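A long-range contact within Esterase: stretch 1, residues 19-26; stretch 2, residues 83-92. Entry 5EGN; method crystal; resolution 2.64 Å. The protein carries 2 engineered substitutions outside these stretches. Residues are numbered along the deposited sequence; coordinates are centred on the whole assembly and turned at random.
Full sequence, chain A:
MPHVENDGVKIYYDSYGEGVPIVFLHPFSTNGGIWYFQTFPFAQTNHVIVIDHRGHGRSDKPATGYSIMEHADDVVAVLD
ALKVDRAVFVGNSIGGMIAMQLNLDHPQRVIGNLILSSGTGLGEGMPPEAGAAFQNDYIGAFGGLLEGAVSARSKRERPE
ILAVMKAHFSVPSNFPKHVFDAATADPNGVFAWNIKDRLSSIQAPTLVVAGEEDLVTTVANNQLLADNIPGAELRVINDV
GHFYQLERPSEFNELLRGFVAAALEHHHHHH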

# COMPACT_ATOMS: atom_id res chain seq x y z
N GLY A 19 -14.54 -0.15 -15.90
CA GLY A 19 -14.95 -1.45 -16.40
C GLY A 19 -15.75 -2.26 -15.40
O GLY A 19 -16.55 -1.70 -14.64
N VAL A 20 -15.55 -3.57 -15.40
CA VAL A 20 -16.20 -4.45 -14.44
C VAL A 20 -15.59 -4.24 -13.06
O VAL A 20 -14.39 -4.41 -12.88
N PRO A 21 -16.42 -3.84 -12.08
CA PRO A 21 -15.94 -3.46 -10.75
C PRO A 21 -15.39 -4.62 -9.92
O PRO A 21 -15.99 -5.70 -9.90
N ILE A 22 -14.27 -4.39 -9.26
CA ILE A 22 -13.71 -5.36 -8.32
C ILE A 22 -13.53 -4.71 -6.95
O ILE A 22 -12.81 -3.72 -6.82
N VAL A 23 -14.17 -5.27 -5.93
CA VAL A 23 -14.08 -4.68 -4.59
C VAL A 23 -13.17 -5.47 -3.66
O VAL A 23 -13.41 -6.65 -3.38
N PHE A 24 -12.11 -4.82 -3.20
CA PHE A 24 -11.16 -5.43 -2.27
C PHE A 24 -11.45 -5.05 -0.82
O PHE A 24 -11.51 -3.85 -0.45
N LEU A 25 -11.64 -6.10 -0.03
CA LEU A 25 -11.98 -6.02 1.38
C LEU A 25 -10.85 -6.62 2.21
O LEU A 25 -10.65 -7.83 2.22
N HIS A 26 -10.13 -5.76 2.92
CA HIS A 26 -8.93 -6.15 3.66
C HIS A 26 -9.24 -7.02 4.88
O HIS A 26 -10.36 -6.98 5.40
N LYS A 83 -21.96 4.61 -7.76
CA LYS A 83 -22.98 4.27 -8.75
C LYS A 83 -22.71 2.90 -9.37
O LYS A 83 -22.79 2.72 -10.59
N VAL A 84 -22.38 1.94 -8.52
CA VAL A 84 -22.07 0.58 -8.95
C VAL A 84 -23.26 -0.34 -8.71
O VAL A 84 -23.78 -0.42 -7.60
N ASP A 85 -23.68 -1.03 -9.76
CA ASP A 85 -24.78 -1.99 -9.66
C ASP A 85 -24.32 -3.29 -9.02
O ASP A 85 -24.74 -3.62 -7.91
N ARG A 86 -23.46 -4.02 -9.72
CA ARG A 86 -22.91 -5.27 -9.21
C ARG A 86 -21.39 -5.24 -9.25
O ARG A 86 -20.80 -4.52 -10.05
N ALA A 87 -20.75 -6.04 -8.39
CA ALA A 87 -19.30 -6.03 -8.32
C ALA A 87 -18.70 -7.40 -8.05
O ALA A 87 -19.37 -8.31 -7.54
N VAL A 88 -17.42 -7.55 -8.41
CA VAL A 88 -16.62 -8.70 -8.03
C VAL A 88 -16.06 -8.45 -6.63
O VAL A 88 -15.43 -7.43 -6.39
N PHE A 89 -16.30 -9.37 -5.71
CA PHE A 89 -15.86 -9.15 -4.34
C PHE A 89 -14.72 -10.07 -3.92
O PHE A 89 -14.83 -11.29 -3.95
N VAL A 90 -13.61 -9.44 -3.54
CA VAL A 90 -12.44 -10.15 -3.06
C VAL A 90 -12.26 -9.90 -1.57
O VAL A 90 -11.84 -8.81 -1.16
N GLY A 91 -12.57 -10.90 -0.76
CA GLY A 91 -12.53 -10.75 0.68
C GLY A 91 -11.48 -11.59 1.37
O GLY A 91 -11.33 -12.78 1.09
N ASN A 92 -10.74 -10.96 2.27
CA ASN A 92 -9.70 -11.63 3.04
C ASN A 92 -10.06 -11.69 4.52
O ASN A 92 -10.32 -10.66 5.14

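Two neighbouring parallel strands of one sheet, the first ending at Leu 25 and the second spanning 87-92, make this contact, and it illustrates a general rule: the backbone supplies the hydrogen bonds, while apolar side chains alternate between the two faces and pack beside their partners in register. The polar ladder is entirely main chain, climbing from Val 88 N to Pro 21 O (2.8 Å) through to Asn 92 N and Leu 25 O (3.1 Å), so the side chains between the strands need contribute only van der Waals contact.

On one face lie Ile 22, Phe 24, Val 88 and Val 90. Ile 22, with chi1 m and chi2 t, sets its CG2 4.0 Å from Val 88 CG1 and 3.8 Å from Val 90 CG2, and thus bridges two successive same-face valines, both t. Phe 24, chi1 m, carries the row onward: its CD2 lies 3.8 Å from Val 90 CB, the ring meeting it obliquely.

The other face is built around Val 23, a t rotamer. Its CG2 reaches Ala 87 CB at 3.8 Å, and its CB sits 3.6 Å from CD1 of Phe 89, whose m rotamer brings the end of the side chain nearer to the first strand. Further along, Leu 25 (m, t) pairs with Gly 91, which offers no side chain; an ideal CB there would lie 4.3 Å from Leu 25 CD1.

At the start of the ladder, the CA-to-CB bond of Pro 21 points toward the second stretch. Its ring, C-gamma exo, places CG 3.8 Å from Val 84 CG1 and 3.5 Å from Arg 86 O, while its CB lies 3.9 Å from Ala 87 CB.

Polar side chains make no hydrogen bonds across the stretches. The CA-to-CB bond of His 26 points away, Arg 86 leads its end away, and Asn 92 satisfies its amide elsewhere in the structure.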

# COMPACT_ATOMS: atom_id res chain seq x y z
CB VAL A 20 -16.07 -5.93 -14.84
CG1 VAL A 20 -16.65 -6.84 -13.77
CG2 VAL A 20 -16.74 -6.18 -16.19
CB PRO A 21 -17.20 -2.88 -10.08
CG PRO A 21 -18.16 -2.61 -11.20
CD PRO A 21 -17.87 -3.66 -12.22
CB ILE A 22 -12.36 -5.92 -8.79
CG1 ILE A 22 -12.48 -6.56 -10.17
CG2 ILE A 22 -11.82 -6.93 -7.78
CD1 ILE A 22 -11.17 -7.09 -10.71
CB VAL A 23 -15.47 -4.57 -3.95
CG1 VAL A 23 -15.36 -4.02 -2.54
CG2 VAL A 23 -16.37 -3.67 -4.79
CB PHE A 24 -9.72 -5.04 -2.64
CG PHE A 24 -9.28 -5.51 -4.00
CD1 PHE A 24 -9.39 -4.68 -5.11
CD2 PHE A 24 -8.76 -6.79 -4.18
CE1 PHE A 24 -8.99 -5.11 -6.36
CE2 PHE A 24 -8.36 -7.22 -5.42
CZ PHE A 24 -8.47 -6.38 -6.52
CB LEU A 25 -13.28 -6.78 1.65
CG LEU A 25 -14.46 -6.36 0.77
CD1 LEU A 25 -15.70 -7.21 1.05
CD2 LEU A 25 -14.75 -4.90 1.02
CB HIS A 26 -8.16 -4.91 4.09
CG HIS A 26 -8.83 -4.13 5.17
ND1 HIS A 26 -8.73 -4.47 6.51
CD2 HIS A 26 -9.61 -3.02 5.12
CE1 HIS A 26 -9.43 -3.61 7.23
NE2 HIS A 26 -9.97 -2.72 6.42
CB LYS A 83 -23.05 5.35 -9.84
CG LYS A 83 -23.47 6.72 -9.32
CD LYS A 83 -23.29 7.81 -10.37
CE LYS A 83 -22.38 8.92 -9.85
NZ LYS A 83 -22.28 10.06 -10.81
CB VAL A 84 -20.83 0.03 -8.22
CG1 VAL A 84 -20.61 -1.44 -8.57
CG2 VAL A 84 -19.60 0.85 -8.57
CB ASP A 85 -25.38 -2.27 -11.04
CG ASP A 85 -26.18 -1.09 -11.57
OD1 ASP A 85 -26.35 -0.10 -10.82
OD2 ASP A 85 -26.65 -1.16 -12.72
CB ARG A 86 -23.43 -6.46 -10.01
CG ARG A 86 -24.94 -6.61 -10.02
CD ARG A 86 -25.37 -7.84 -10.79
NE ARG A 86 -26.82 -7.95 -10.89
CZ ARG A 86 -27.56 -8.73 -10.11
NH1 ARG A 86 -27.00 -9.48 -9.17
NH2 ARG A 86 -28.88 -8.76 -10.27
CB ALA A 87 -18.84 -5.04 -7.26
CB VAL A 88 -15.46 -8.93 -9.01
CG1 VAL A 88 -14.42 -9.87 -8.40
CG2 VAL A 88 -15.98 -9.46 -10.34
CB PHE A 89 -17.04 -9.31 -3.37
CG PHE A 89 -18.08 -8.24 -3.52
CD1 PHE A 89 -17.89 -6.99 -2.96
CD2 PHE A 89 -19.25 -8.49 -4.22
CE1 PHE A 89 -18.84 -6.00 -3.09
CE2 PHE A 89 -20.21 -7.51 -4.36
CZ PHE A 89 -20.01 -6.26 -3.79
CB VAL A 90 -11.17 -9.72 -3.82
CG1 VAL A 90 -9.98 -10.56 -3.40
CG2 VAL A 90 -11.40 -9.84 -5.32
CB ASN A 92 -8.36 -10.91 2.85
CG ASN A 92 -7.19 -11.70 3.39
OD1 ASN A 92 -6.15 -11.14 3.71
ND2 ASN A 92 -7.35 -13.01 3.47